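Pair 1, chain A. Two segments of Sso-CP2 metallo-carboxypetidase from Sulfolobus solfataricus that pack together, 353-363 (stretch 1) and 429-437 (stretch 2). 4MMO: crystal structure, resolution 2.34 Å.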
# COMPACT_ATOMS: atom_id res chain seq x y z
N SER A 353 -43.97 -1.03 11.86
CA SER A 353 -43.99 -2.05 12.89
C SER A 353 -44.19 -1.37 14.23
O SER A 353 -43.85 -0.20 14.40
CB SER A 353 -42.68 -2.85 12.89
OG SER A 353 -41.63 -2.11 13.48
N THR A 354 -44.74 -2.10 15.19
CA THR A 354 -44.97 -1.54 16.51
C THR A 354 -43.65 -1.23 17.23
O THR A 354 -43.57 -0.24 17.98
CB THR A 354 -45.81 -2.48 17.38
OG1 THR A 354 -45.24 -3.79 17.35
CG2 THR A 354 -47.24 -2.55 16.86
N VAL A 355 -42.63 -2.05 17.02
CA VAL A 355 -41.35 -1.81 17.69
C VAL A 355 -40.79 -0.48 17.22
O VAL A 355 -40.29 0.31 18.02
CB VAL A 355 -40.33 -2.97 17.52
CG1 VAL A 355 -39.87 -3.12 16.07
CG2 VAL A 355 -39.13 -2.76 18.44
N VAL A 356 -40.92 -0.19 15.92
CA VAL A 356 -40.45 1.09 15.40
C VAL A 356 -41.29 2.22 15.97
O VAL A 356 -40.76 3.24 16.41
CB VAL A 356 -40.48 1.12 13.85
CG1 VAL A 356 -40.22 2.53 13.34
CG2 VAL A 356 -39.45 0.17 13.28
N LYS A 357 -42.61 2.03 15.96
CA LYS A 357 -43.53 3.04 16.47
C LYS A 357 -43.21 3.36 17.93
O LYS A 357 -43.06 4.52 18.29
CB LYS A 357 -44.97 2.56 16.34
CG LYS A 357 -45.55 2.73 14.94
CD LYS A 357 -46.85 1.96 14.78
CE LYS A 357 -47.70 2.52 13.64
NZ LYS A 357 -48.93 1.71 13.42
N ALA A 358 -43.11 2.32 18.75
CA ALA A 358 -42.76 2.48 20.16
C ALA A 358 -41.45 3.24 20.32
O ALA A 358 -41.27 4.01 21.26
CB ALA A 358 -42.68 1.13 20.84
N MET A 359 -40.53 3.02 19.39
CA MET A 359 -39.22 3.65 19.45
C MET A 359 -39.30 5.14 19.07
O MET A 359 -38.71 5.99 19.74
CB MET A 359 -38.27 2.91 18.50
CG MET A 359 -36.81 3.11 18.80
SD MET A 359 -36.25 2.44 20.39
CE MET A 359 -36.23 0.68 20.06
N ILE A 360 -40.03 5.46 18.01
CA ILE A 360 -40.25 6.85 17.61
C ILE A 360 -40.94 7.67 18.71
O ILE A 360 -40.53 8.79 19.00
CB ILE A 360 -41.09 6.93 16.32
CG1 ILE A 360 -40.25 6.46 15.13
CG2 ILE A 360 -41.59 8.36 16.07
CD1 ILE A 360 -41.00 6.38 13.81
N GLU A 361 -41.97 7.11 19.31
CA GLU A 361 -42.77 7.85 20.28
C GLU A 361 -41.99 8.06 21.58
O GLU A 361 -42.01 9.15 22.16
CB GLU A 361 -44.10 7.12 20.55
CG GLU A 361 -45.04 7.86 21.51
CD GLU A 361 -46.33 7.09 21.79
OE1 GLU A 361 -46.82 7.15 22.93
OE2 GLU A 361 -46.86 6.43 20.86
N SER A 362 -41.28 7.03 22.03
CA SER A 362 -40.47 7.14 23.24
C SER A 362 -39.35 8.15 23.06
O SER A 362 -39.05 8.93 23.97
CB SER A 362 -39.89 5.78 23.64
OG SER A 362 -39.15 5.21 22.57
N ALA A 363 -38.72 8.14 21.89
CA ALA A 363 -37.61 9.06 21.63
C ALA A 363 -38.11 10.49 21.69
O ALA A 363 -37.46 11.38 22.23
CB ALA A 363 -37.01 8.77 20.26
N GLU A 429 -39.01 4.14 28.58
CA GLU A 429 -40.22 4.54 27.87
C GLU A 429 -40.51 3.60 26.70
O GLU A 429 -41.66 3.28 26.44
CB GLU A 429 -40.11 5.98 27.36
CG GLU A 429 -40.47 7.03 28.40
CD GLU A 429 -41.91 6.93 28.86
OE1 GLU A 429 -42.21 7.40 29.98
OE2 GLU A 429 -42.74 6.38 28.10
N PHE A 430 -39.46 3.16 26.02
CA PHE A 430 -39.65 2.24 24.90
C PHE A 430 -40.26 0.93 25.38
O PHE A 430 -41.16 0.40 24.74
CB PHE A 430 -38.34 1.98 24.16
CG PHE A 430 -38.37 0.73 23.32
CD1 PHE A 430 -39.08 0.70 22.13
CD2 PHE A 430 -37.70 -0.41 23.73
CE1 PHE A 430 -39.12 -0.45 21.36
CE2 PHE A 430 -37.74 -1.56 22.97
CZ PHE A 430 -38.45 -1.58 21.78
N LEU A 431 -39.78 0.41 26.50
CA LEU A 431 -40.24 -0.87 27.02
C LEU A 431 -41.66 -0.79 27.62
O LEU A 431 -42.37 -1.78 27.66
CB LEU A 431 -39.27 -1.40 28.09
CG LEU A 431 -37.86 -1.82 27.65
CD1 LEU A 431 -37.00 -2.09 28.86
CD2 LEU A 431 -37.89 -3.05 26.76
N LYS A 432 -42.04 0.39 28.10
CA LYS A 432 -43.38 0.59 28.65
C LYS A 432 -44.39 0.65 27.52
O LYS A 432 -45.53 0.22 27.66
CB LYS A 432 -43.43 1.88 29.46
CG LYS A 432 -42.86 1.78 30.86
CD LYS A 432 -42.67 3.15 31.48
CE LYS A 432 -42.73 3.09 32.99
NZ LYS A 432 -42.09 4.28 33.62
N LEU A 433 -43.94 1.17 26.38
CA LEU A 433 -44.80 1.52 25.27
C LEU A 433 -44.97 0.37 24.27
O LEU A 433 -46.07 0.16 23.74
CB LEU A 433 -44.20 2.74 24.58
CG LEU A 433 -45.01 3.54 23.57
CD1 LEU A 433 -46.37 3.93 24.13
CD2 LEU A 433 -44.20 4.76 23.20
N TYR A 434 -43.89 -0.36 24.03
CA TYR A 434 -43.92 -1.48 23.08
C TYR A 434 -45.05 -2.48 23.35
O TYR A 434 -45.76 -2.88 22.42
CB TYR A 434 -42.57 -2.20 23.06
CG TYR A 434 -42.57 -3.46 22.22
CD1 TYR A 434 -42.85 -3.42 20.86
CD2 TYR A 434 -42.29 -4.70 22.79
CE1 TYR A 434 -42.84 -4.57 20.10
CE2 TYR A 434 -42.28 -5.85 22.03
CZ TYR A 434 -42.56 -5.78 20.69
OH TYR A 434 -42.55 -6.93 19.93
N PRO A 435 -45.22 -2.90 24.61
CA PRO A 435 -46.23 -3.93 24.86
C PRO A 435 -47.69 -3.45 24.77
O PRO A 435 -48.58 -4.29 24.64
CB PRO A 435 -45.91 -4.41 26.28
CG PRO A 435 -45.20 -3.28 26.91
CD PRO A 435 -44.46 -2.56 25.83
N ILE A 436 -47.93 -2.14 24.83
CA ILE A 436 -49.31 -1.64 24.78
C ILE A 436 -49.76 -1.32 23.35
O ILE A 436 -50.95 -1.23 23.08
CB ILE A 436 -49.54 -0.40 25.70
CG1 ILE A 436 -48.78 0.83 25.21
CG2 ILE A 436 -49.14 -0.74 27.13
CD1 ILE A 436 -49.11 2.10 25.98
N LEU A 437 -48.80 -1.17 22.43
CA LEU A 437 -49.14 -0.89 21.04
C LEU A 437 -49.49 -2.17 20.30
O LEU A 437 -50.28 -2.16 19.35
CB LEU A 437 -47.98 -0.18 20.34
CG LEU A 437 -47.60 1.20 20.86
CD1 LEU A 437 -46.38 1.72 20.13
CD2 LEU A 437 -48.76 2.17 20.73
OXT LEU A 437 -49.02 -3.25 20.65

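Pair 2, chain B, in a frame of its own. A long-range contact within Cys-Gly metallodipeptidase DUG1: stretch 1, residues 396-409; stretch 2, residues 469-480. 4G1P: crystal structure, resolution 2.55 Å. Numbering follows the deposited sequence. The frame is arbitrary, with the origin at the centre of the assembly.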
# COMPACT_ATOMS: atom_id res chain seq x y z
N ASN B 396 23.38 36.99 -13.93
CA ASN B 396 22.42 37.96 -14.47
C ASN B 396 21.62 38.83 -13.49
O ASN B 396 21.47 38.52 -12.31
CB ASN B 396 21.23 37.22 -15.09
CG ASN B 396 20.56 36.28 -14.12
OD1 ASN B 396 19.99 36.70 -13.11
ND2 ASN B 396 20.65 34.99 -14.40
N ALA B 397 21.09 39.92 -14.04
CA ALA B 397 20.48 41.00 -13.28
C ALA B 397 19.70 40.49 -12.07
O ALA B 397 19.84 41.01 -10.97
CB ALA B 397 19.57 41.83 -14.19
N GLN B 398 18.90 39.44 -12.28
CA GLN B 398 18.01 38.93 -11.23
C GLN B 398 18.75 38.42 -10.00
O GLN B 398 18.40 38.78 -8.88
CB GLN B 398 17.07 37.85 -11.76
CG GLN B 398 15.86 38.40 -12.51
CD GLN B 398 14.69 37.44 -12.47
OE1 GLN B 398 14.00 37.34 -11.45
NE2 GLN B 398 14.47 36.72 -13.55
N PHE B 399 19.76 37.60 -10.22
CA PHE B 399 20.56 37.06 -9.11
C PHE B 399 21.31 38.17 -8.37
O PHE B 399 21.45 38.14 -7.16
CB PHE B 399 21.52 35.97 -9.61
CG PHE B 399 20.87 34.63 -9.83
CD1 PHE B 399 20.67 33.76 -8.77
CD2 PHE B 399 20.48 34.24 -11.09
CE1 PHE B 399 20.06 32.52 -8.97
CE2 PHE B 399 19.89 32.99 -11.30
CZ PHE B 399 19.67 32.13 -10.23
N THR B 400 21.78 39.16 -9.11
CA THR B 400 22.44 40.30 -8.49
C THR B 400 21.47 41.04 -7.59
O THR B 400 21.75 41.28 -6.42
CB THR B 400 22.98 41.25 -9.54
OG1 THR B 400 23.82 40.52 -10.45
CG2 THR B 400 23.77 42.35 -8.88
N ALA B 401 20.32 41.37 -8.15
CA ALA B 401 19.24 41.99 -7.39
C ALA B 401 18.89 41.14 -6.16
O ALA B 401 18.80 41.67 -5.04
CB ALA B 401 18.01 42.19 -8.27
N ALA B 402 18.71 39.84 -6.37
CA ALA B 402 18.33 38.93 -5.29
C ALA B 402 19.46 38.80 -4.28
O ALA B 402 19.20 38.71 -3.08
CB ALA B 402 17.94 37.55 -5.83
N LYS B 403 20.69 38.81 -4.76
CA LYS B 403 21.85 38.71 -3.86
C LYS B 403 21.90 39.90 -2.90
O LYS B 403 22.04 39.72 -1.69
CB LYS B 403 23.16 38.61 -4.65
CG LYS B 403 24.38 38.50 -3.79
CD LYS B 403 25.65 38.62 -4.60
CE LYS B 403 26.87 38.43 -3.70
NZ LYS B 403 28.15 38.92 -4.30
N LYS B 404 21.76 41.11 -3.43
CA LYS B 404 21.76 42.31 -2.58
C LYS B 404 20.58 42.30 -1.62
O LYS B 404 20.71 42.67 -0.45
CB LYS B 404 21.76 43.60 -3.41
CG LYS B 404 22.88 43.68 -4.44
CD LYS B 404 22.86 45.01 -5.20
CE LYS B 404 23.85 45.00 -6.37
NZ LYS B 404 23.93 46.31 -7.09
N ALA B 405 19.42 41.87 -2.11
CA ALA B 405 18.25 41.72 -1.25
C ALA B 405 18.53 40.76 -0.08
O ALA B 405 18.29 41.09 1.06
CB ALA B 405 17.08 41.25 -2.07
N THR B 406 19.07 39.59 -0.38
CA THR B 406 19.39 38.63 0.68
C THR B 406 20.37 39.22 1.68
O THR B 406 20.20 39.11 2.90
CB THR B 406 19.99 37.35 0.11
OG1 THR B 406 19.08 36.78 -0.83
CG2 THR B 406 20.27 36.37 1.22
N LYS B 407 21.42 39.84 1.14
CA LYS B 407 22.46 40.43 1.96
C LYS B 407 21.84 41.45 2.90
O LYS B 407 22.15 41.49 4.09
CB LYS B 407 23.53 41.07 1.08
CG LYS B 407 24.56 41.91 1.84
CD LYS B 407 25.33 41.09 2.85
CE LYS B 407 26.59 41.84 3.32
NZ LYS B 407 27.53 42.17 2.20
N LEU B 408 20.94 42.26 2.36
CA LEU B 408 20.27 43.28 3.14
C LEU B 408 19.50 42.71 4.32
O LEU B 408 19.58 43.26 5.41
CB LEU B 408 19.31 44.05 2.25
CG LEU B 408 18.47 45.11 2.95
CD1 LEU B 408 19.41 46.16 3.54
CD2 LEU B 408 17.50 45.73 1.96
N VAL B 409 18.77 41.62 4.10
CA VAL B 409 17.88 41.07 5.12
C VAL B 409 18.62 40.15 6.08
O VAL B 409 18.46 40.26 7.30
CB VAL B 409 16.70 40.29 4.49
CG1 VAL B 409 15.83 39.65 5.56
CG2 VAL B 409 15.87 41.20 3.59
N ALA B 469 10.63 41.57 -1.20
CA ALA B 469 10.39 43.00 -1.39
C ALA B 469 11.64 43.73 -1.91
O ALA B 469 11.57 44.53 -2.84
CB ALA B 469 9.92 43.62 -0.09
N ALA B 470 12.79 43.46 -1.31
CA ALA B 470 13.99 44.16 -1.71
C ALA B 470 14.41 43.73 -3.10
O ALA B 470 14.86 44.54 -3.91
CB ALA B 470 15.11 43.95 -0.71
N TYR B 471 14.25 42.44 -3.37
CA TYR B 471 14.56 41.91 -4.70
C TYR B 471 13.77 42.61 -5.80
O TYR B 471 14.34 43.03 -6.80
CB TYR B 471 14.38 40.39 -4.75
CG TYR B 471 13.93 39.92 -6.09
CD1 TYR B 471 14.82 39.81 -7.14
CD2 TYR B 471 12.60 39.61 -6.32
CE1 TYR B 471 14.40 39.39 -8.38
CE2 TYR B 471 12.18 39.20 -7.55
CZ TYR B 471 13.08 39.08 -8.57
OH TYR B 471 12.65 38.66 -9.80
N LEU B 472 12.45 42.74 -5.64
CA LEU B 472 11.67 43.48 -6.64
C LEU B 472 12.16 44.93 -6.76
O LEU B 472 12.25 45.49 -7.85
CB LEU B 472 10.17 43.44 -6.33
CG LEU B 472 9.46 42.07 -6.42
CD1 LEU B 472 8.04 42.15 -5.89
CD2 LEU B 472 9.44 41.56 -7.85
N GLN B 473 12.48 45.54 -5.63
CA GLN B 473 12.94 46.90 -5.62
C GLN B 473 14.27 47.04 -6.35
O GLN B 473 14.42 47.89 -7.24
CB GLN B 473 13.08 47.41 -4.18
CG GLN B 473 13.56 48.85 -4.09
CD GLN B 473 12.64 49.81 -4.82
OE1 GLN B 473 11.43 49.84 -4.58
NE2 GLN B 473 13.20 50.60 -5.72
N TYR B 474 15.24 46.21 -5.99
CA TYR B 474 16.56 46.31 -6.59
C TYR B 474 16.52 45.97 -8.07
O TYR B 474 17.18 46.63 -8.88
CB TYR B 474 17.56 45.41 -5.88
CG TYR B 474 17.95 45.91 -4.52
CD1 TYR B 474 17.86 47.26 -4.19
CD2 TYR B 474 18.41 45.03 -3.56
CE1 TYR B 474 18.21 47.71 -2.93
CE2 TYR B 474 18.76 45.46 -2.30
CZ TYR B 474 18.67 46.80 -1.99
OH TYR B 474 19.03 47.21 -0.72
N TYR B 475 15.78 44.92 -8.41
CA TYR B 475 15.65 44.55 -9.80
C TYR B 475 15.13 45.75 -10.61
O TYR B 475 15.67 46.05 -11.68
CB TYR B 475 14.77 43.31 -9.99
CG TYR B 475 14.60 42.96 -11.44
CD1 TYR B 475 15.65 42.40 -12.16
CD2 TYR B 475 13.42 43.23 -12.12
CE1 TYR B 475 15.51 42.09 -13.49
CE2 TYR B 475 13.27 42.92 -13.46
CZ TYR B 475 14.33 42.36 -14.13
OH TYR B 475 14.19 42.05 -15.46
N SER B 476 14.13 46.44 -10.08
CA SER B 476 13.59 47.62 -10.76
C SER B 476 14.64 48.71 -10.98
O SER B 476 14.50 49.54 -11.88
CB SER B 476 12.41 48.21 -9.98
OG SER B 476 12.86 48.90 -8.83
N GLU B 477 15.68 48.71 -10.16
CA GLU B 477 16.74 49.72 -10.27
C GLU B 477 17.89 49.31 -11.18
O GLU B 477 18.56 50.16 -11.75
CB GLU B 477 17.26 50.13 -8.90
CG GLU B 477 16.24 50.82 -8.02
CD GLU B 477 16.64 50.82 -6.56
OE1 GLU B 477 17.77 50.40 -6.24
OE2 GLU B 477 15.83 51.25 -5.71
N SER B 478 18.12 48.01 -11.34
CA SER B 478 19.23 47.51 -12.15
C SER B 478 19.11 47.95 -13.59
O SER B 478 18.04 47.79 -14.19
CB SER B 478 19.25 45.99 -12.17
OG SER B 478 18.53 45.50 -13.28
N PRO B 479 20.22 48.46 -14.17
CA PRO B 479 20.30 48.95 -15.56
C PRO B 479 19.86 47.93 -16.61
O PRO B 479 19.41 48.33 -17.68
CB PRO B 479 21.78 49.29 -15.71
CG PRO B 479 22.21 49.67 -14.32
CD PRO B 479 21.47 48.72 -13.43
N GLU B 480 19.98 46.64 -16.31
CA GLU B 480 19.41 45.60 -17.17
C GLU B 480 18.85 44.44 -16.35
O GLU B 480 17.63 44.26 -16.27
CB GLU B 480 20.44 45.10 -18.20
CG GLU B 480 20.62 46.02 -19.40
CD GLU B 480 21.82 45.65 -20.26
OE1 GLU B 480 21.92 44.46 -20.66
OE2 GLU B 480 22.65 46.53 -20.54

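The sharpest difference lies around one matched aromatic ring, Phe430(A) in pair 1 and Tyr471(B) in pair 2: the first is covered by a methionine, the second is tied down by a hydrogen bond. In pair 1, Met359(A) curls over one face of the Phe430(A) ring, its CE 3.5 Å from the centroid of that ring in a CH-pi contact and its SD 4.2 Å from the same centroid, while Val355(A) CG2 meets Phe430(A) CZ at the ring edge, 3.6 Å away. No hydrogen bond crosses between the stretches. In pair 2 the methionine position is Ala402(B), whose CB comes no nearer than 4.1 Å to Tyr471(B) CD1, and the valine position is Gln398(B). Here Tyr471(B) OH donates to Gln398(B) OE1 over 2.5 Å, a short bond that puts a polar link where pair 1 has a purely apolar one.

The backbones nevertheless superpose to 0.5 Å over 14 central residues. In each pair two helices cross at close to 135° between their N-to-C directions, with axes 8.5 Å apart in pair 1 and 7.9 Å in pair 2. Each first helix opens with a side-chain cap: Val356(A) N donates to Ser353(A) OG at 3.2 Å, and Phe399(B) N to Asn396(B) OD1 at 3.0 Å.

The constant centre is an alanine, Ala358(A) matched to Ala401(B). Its small side chain points toward the partner helix and lets the backbones come close: Ala358(A) CB lies 3.7 Å from Tyr434(A) CA, and Ala401(B) CB 3.5 Å from Tyr475(B) N. One turn on, Ser362(A) and Ala405(B) are similarly compact; Ser362(A) CB approaches Phe430(A) N to 3.6 Å, and Ala405(B) CB approaches Tyr471(B) N to 3.3 Å. Both ring side chains, Phe430(A) and Tyr471(B), sit as knobs in holes formed by four matched positions.

Leu433(A) and Tyr474(B) fill another shared site differently. Leu433(A) CD2 lies 3.6 Å from Ala358(A) O, and both its methyls approach Glu361(A) OE1, CD1 at 3.5 Å and CD2 at 3.6 Å. Tyr474(B) sets its ring edge at Ala401(B) O, 3.7 Å from CD2, and CD2 of Tyr474(B) lies 3.6 Å from Lys404(B) CB. At the other end, Leu437(A) CD1 packs 3.8 Å from Ala358(A) CB; its counterpart Ser478(B) offers only a short side chain, whose OG lies 3.9 Å from Ala397(B) CB. The buried areas are similar, 601 Å² and 574 Å².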